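Local coordinates for protein putative platelet activating factor (Streptococcus pneumoniae, PDB 2HSJ) that is of unknown function but, as a member of the GDSL-like lipase/acylhydrolase family, probably hydrolyses ester bonds, at residues G67-A79 against A107-A119. Sequence-based numbering, arbitrary orientation.
Sequences GYQTGLLLENLDA and ALNNLEAIIQSVA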
loop_
_atom_site.group_PDB
_atom_site.type_symbol
_atom_site.label_atom_id
_atom_site.label_comp_id
_atom_site.label_asym_id
_atom_site.label_seq_id
_atom_site.Cartn_x
_atom_site.Cartn_y
_atom_site.Cartn_z
ATOM N N GLY D 67 22.929 18.903 -2.382
ATOM C CA GLY D 67 23.498 20.151 -1.931
ATOM C C GLY D 67 22.797 20.790 -0.738
ATOM O O GLY D 67 23.129 21.930 -0.367
ATOM N N TYR D 68 21.854 20.080 -0.105
ATOM C CA TYR D 68 21.029 20.740 0.924
ATOM C C TYR D 68 21.844 20.982 2.185
ATOM O O TYR D 68 22.777 20.245 2.485
ATOM C CB TYR D 68 19.852 19.862 1.304
ATOM C CG TYR D 68 18.477 20.486 1.141
ATOM C CD1 TYR D 68 18.208 21.440 0.142
ATOM C CD2 TYR D 68 17.408 20.049 1.949
ATOM C CE1 TYR D 68 16.894 21.949 -0.023
ATOM C CE2 TYR D 68 16.127 20.536 1.776
ATOM C CZ TYR D 68 15.879 21.458 0.803
ATOM O OH TYR D 68 14.615 21.936 0.646
ATOM N N GLN D 69 21.463 22.031 2.882
ATOM C CA GLN D 69 22.045 22.420 4.158
ATOM C C GLN D 69 20.889 22.608 5.107
ATOM O O GLN D 69 19.756 22.782 4.680
ATOM C CB GLN D 69 22.779 23.745 4.046
ATOM C CG GLN D 69 23.968 23.718 3.123
ATOM C CD GLN D 69 24.509 25.116 2.877
ATOM O OE1 GLN D 69 24.611 25.557 1.741
ATOM N NE2 GLN D 69 24.844 25.817 3.943
ATOM N N THR D 70 21.186 22.647 6.403
ATOM C CA THR D 70 20.129 22.745 7.423
ATOM C C THR D 70 19.243 23.977 7.235
ATOM O O THR D 70 18.040 23.920 7.410
ATOM C CB THR D 70 20.695 22.724 8.885
ATOM O OG1 THR D 70 21.501 23.894 9.113
ATOM C CG2 THR D 70 21.510 21.410 9.163
ATOM N N GLY D 71 19.837 25.111 6.879
ATOM C CA GLY D 71 19.035 26.322 6.677
ATOM C C GLY D 71 18.050 26.235 5.519
ATOM O O GLY D 71 16.924 26.740 5.617
ATOM N N LEU D 72 18.472 25.584 4.426
ATOM C CA LEU D 72 17.614 25.450 3.252
ATOM C C LEU D 72 16.448 24.521 3.577
ATOM O O LEU D 72 15.296 24.762 3.169
ATOM C CB LEU D 72 18.407 24.870 2.073
ATOM C CG LEU D 72 19.624 25.658 1.593
ATOM C CD1 LEU D 72 20.410 24.823 0.555
ATOM C CD2 LEU D 72 19.200 27.000 1.004
ATOM N N LEU D 73 16.748 23.476 4.339
ATOM C CA LEU D 73 15.712 22.517 4.729
ATOM C C LEU D 73 14.678 23.169 5.626
ATOM O O LEU D 73 13.476 22.998 5.427
ATOM C CB LEU D 73 16.316 21.274 5.406
ATOM C CG LEU D 73 15.361 20.291 6.080
ATOM C CD1 LEU D 73 14.407 19.761 5.009
ATOM C CD2 LEU D 73 16.147 19.149 6.729
ATOM N N LEU D 74 15.146 23.928 6.607
ATOM C CA LEU D 74 14.215 24.622 7.480
ATOM C C LEU D 74 13.286 25.570 6.709
ATOM O O LEU D 74 12.070 25.565 6.905
ATOM C CB LEU D 74 14.980 25.391 8.569
ATOM C CG LEU D 74 14.087 26.252 9.472
ATOM C CD1 LEU D 74 13.055 25.405 10.248
ATOM C CD2 LEU D 74 14.953 27.088 10.411
ATOM N N GLU D 75 13.868 26.362 5.811
ATOM C CA GLU D 75 13.101 27.327 5.033
ATOM C C GLU D 75 12.028 26.654 4.167
ATOM O O GLU D 75 10.922 27.186 4.002
ATOM C CB GLU D 75 14.071 28.115 4.150
ATOM C CG GLU D 75 13.472 29.303 3.460
ATOM C CD GLU D 75 14.371 29.847 2.358
ATOM O OE1 GLU D 75 15.619 29.725 2.479
ATOM O OE2 GLU D 75 13.823 30.386 1.370
ATOM N N ASN D 76 12.357 25.463 3.647
ATOM C CA ASN D 76 11.494 24.753 2.708
ATOM C C ASN D 76 10.935 23.467 3.272
ATOM O O ASN D 76 10.620 22.554 2.516
ATOM C CB ASN D 76 12.269 24.452 1.439
ATOM C CG ASN D 76 12.595 25.714 0.688
ATOM O OD1 ASN D 76 11.743 26.263 -0.016
ATOM N ND2 ASN D 76 13.803 26.229 0.894
ATOM N N LEU D 77 10.810 23.394 4.599
ATOM C CA LEU D 77 10.466 22.137 5.247
ATOM C C LEU D 77 9.171 21.507 4.730
ATOM O O LEU D 77 9.036 20.269 4.671
ATOM C CB LEU D 77 10.384 22.357 6.754
ATOM C CG LEU D 77 10.155 21.112 7.608
ATOM C CD1 LEU D 77 11.261 20.073 7.407
ATOM C CD2 LEU D 77 10.083 21.535 9.105
ATOM N N ASP D 78 8.228 22.363 4.331
ATOM C CA ASP D 78 6.939 21.889 3.832
ATOM C C ASP D 78 7.056 20.989 2.614
ATOM O O ASP D 78 6.174 20.158 2.362
ATOM C CB ASP D 78 6.053 23.091 3.443
ATOM C CG ASP D 78 6.600 23.881 2.260
ATOM O OD1 ASP D 78 7.690 24.466 2.355
ATOM O OD2 ASP D 78 5.895 23.959 1.231
ATOM N N ALA D 79 8.102 21.186 1.822
ATOM C CA ALA D 79 8.264 20.352 0.626
ATOM C C ALA D 79 8.575 18.885 0.992
ATOM O O ALA D 79 8.481 17.990 0.136
ATOM C CB ALA D 79 9.362 20.929 -0.286
ATOM N N ALA D 107 23.770 25.758 12.583
ATOM C CA ALA D 107 23.217 24.474 12.123
ATOM C C ALA D 107 22.342 23.802 13.195
ATOM O O ALA D 107 21.264 23.272 12.893
ATOM C CB ALA D 107 24.321 23.529 11.679
ATOM N N LEU D 108 22.825 23.790 14.437
ATOM C CA LEU D 108 22.073 23.203 15.540
ATOM C C LEU D 108 20.738 23.901 15.743
ATOM O O LEU D 108 19.700 23.235 15.825
ATOM C CB LEU D 108 22.884 23.241 16.842
ATOM C CG LEU D 108 24.115 22.338 16.905
ATOM C CD1 LEU D 108 24.879 22.613 18.205
ATOM C CD2 LEU D 108 23.761 20.856 16.742
ATOM N N ASN D 109 20.761 25.233 15.796
ATOM C CA ASN D 109 19.521 26.001 15.935
ATOM C C ASN D 109 18.556 25.674 14.811
ATOM O O ASN D 109 17.353 25.531 15.045
ATOM C CB ASN D 109 19.772 27.508 15.952
ATOM C CG ASN D 109 20.328 27.983 17.274
ATOM O OD1 ASN D 109 20.296 27.260 18.271
ATOM N ND2 ASN D 109 20.854 29.203 17.285
ATOM N N ASN D 110 19.086 25.517 13.592
ATOM C CA ASN D 110 18.246 25.116 12.462
ATOM C C ASN D 110 17.612 23.746 12.701
ATOM O O ASN D 110 16.407 23.572 12.509
ATOM C CB ASN D 110 19.044 25.093 11.156
ATOM C CG ASN D 110 19.398 26.483 10.648
ATOM O OD1 ASN D 110 18.799 27.475 11.052
ATOM N ND2 ASN D 110 20.359 26.547 9.748
ATOM N N LEU D 111 18.420 22.784 13.156
ATOM C CA LEU D 111 17.913 21.434 13.399
ATOM C C LEU D 111 16.901 21.442 14.512
ATOM O O LEU D 111 15.885 20.749 14.440
ATOM C CB LEU D 111 19.045 20.471 13.744
ATOM C CG LEU D 111 19.885 20.058 12.559
ATOM C CD1 LEU D 111 21.190 19.475 13.009
ATOM C CD2 LEU D 111 19.089 19.052 11.667
ATOM N N GLU D 112 17.168 22.236 15.560
ATOM C CA GLU D 112 16.224 22.307 16.663
ATOM C C GLU D 112 14.884 22.858 16.197
ATOM O O GLU D 112 13.822 22.323 16.538
ATOM C CB GLU D 112 16.800 23.078 17.843
ATOM C CG GLU D 112 15.889 22.953 19.041
ATOM C CD GLU D 112 16.555 23.294 20.354
ATOM O OE1 GLU D 112 17.620 23.955 20.334
ATOM O OE2 GLU D 112 15.987 22.890 21.404
ATOM N N ALA D 113 14.917 23.883 15.344
ATOM C CA ALA D 113 13.667 24.414 14.795
ATOM C C ALA D 113 12.897 23.396 13.917
ATOM O O ALA D 113 11.664 23.357 13.923
ATOM C CB ALA D 113 13.961 25.661 13.984
ATOM N N ILE D 114 13.633 22.610 13.144
ATOM C CA ILE D 114 13.008 21.536 12.330
ATOM C C ILE D 114 12.271 20.539 13.260
ATOM O O ILE D 114 11.100 20.216 13.065
ATOM C CB ILE D 114 14.046 20.824 11.453
ATOM C CG1 ILE D 114 14.562 21.762 10.357
ATOM C CG2 ILE D 114 13.438 19.550 10.844
ATOM C CD1 ILE D 114 15.920 21.415 9.786
ATOM N N ILE D 115 12.972 20.075 14.293
ATOM C CA ILE D 115 12.389 19.140 15.248
ATOM C C ILE D 115 11.113 19.719 15.841
ATOM O O ILE D 115 10.064 19.057 15.908
ATOM C CB ILE D 115 13.400 18.798 16.377
ATOM C CG1 ILE D 115 14.531 17.950 15.812
ATOM C CG2 ILE D 115 12.707 18.062 17.512
ATOM C CD1 ILE D 115 15.754 17.918 16.716
ATOM N N GLN D 116 11.190 20.974 16.286
ATOM C CA GLN D 116 10.014 21.603 16.871
ATOM C C GLN D 116 8.861 21.795 15.869
ATOM O O GLN D 116 7.692 21.662 16.224
ATOM C CB GLN D 116 10.385 22.934 17.492
ATOM C CG GLN D 116 11.344 22.786 18.638
ATOM C CD GLN D 116 11.863 24.126 19.119
ATOM O OE1 GLN D 116 11.724 25.146 18.441
ATOM N NE2 GLN D 116 12.471 24.130 20.280
ATOM N N SER D 117 9.186 22.095 14.611
ATOM C CA SER D 117 8.135 22.270 13.623
ATOM C C SER D 117 7.436 20.928 13.320
ATOM O O SER D 117 6.203 20.848 13.234
ATOM C CB SER D 117 8.740 22.890 12.379
ATOM O OG SER D 117 7.730 23.216 11.439
ATOM N N VAL D 118 8.227 19.873 13.203
ATOM C CA VAL D 118 7.665 18.539 13.000
ATOM C C VAL D 118 6.768 18.124 14.169
ATOM O O VAL D 118 5.698 17.535 13.944
ATOM C CB VAL D 118 8.781 17.502 12.771
ATOM C CG1 VAL D 118 8.210 16.060 12.759
ATOM C CG2 VAL D 118 9.537 17.808 11.474
ATOM N N ALA D 119 7.175 18.452 15.402
ATOM C CA ALA D 119 6.399 18.103 16.620
ATOM C C ALA D 119 4.988 18.692 16.610
ATOM O O ALA D 119 4.032 18.082 17.104
ATOM C CB ALA D 119 7.129 18.586 17.895
#
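Asn-110 lays its amide across the side chain of Thr-70 at about a right angle, and its ND2 donates a nearly straight hydrogen bond (3.0 Å, 169°) to Thr-70 OG1, which lies in the amide plane. OG1 sits between the backbone N and the carbonyl carbon of Thr-70 (chi1 65°), where it also meets Ala-107 and bonds Asp-97 OD1. The methyl CG2, beside the backbone N, reaches Leu-111 CG at 4.0 Å. One turn on, the two methyls of Leu-74 both meet Ala-113 CB, CD1 also touching Ile-114 CG1 at 3.9 Å and CD2 lying by Asn-110 OD1. The axes of 70-75 and 107-119 run at 27° and approach to 8.9 Å; helices 70-75 and 104-121 flank the parallel sheet of the SGNH-hydrolase alpha/beta fold. Ile-114 divides its branches among three leucines: besides CG1 against Leu-74, CD1 meets Leu-73 CD2 at 3.8 Å where the side chains cross at about a right angle, and CG2 faces Leu-77 CD1 at 4.1 Å. Leu-77 CD2 makes a van der Waals contact with the hydroxyl oxygen of Ser-117 (OG, 3.7 Å). Leu-111 also touches Tyr-160 and Leu-163 of helix 150-164.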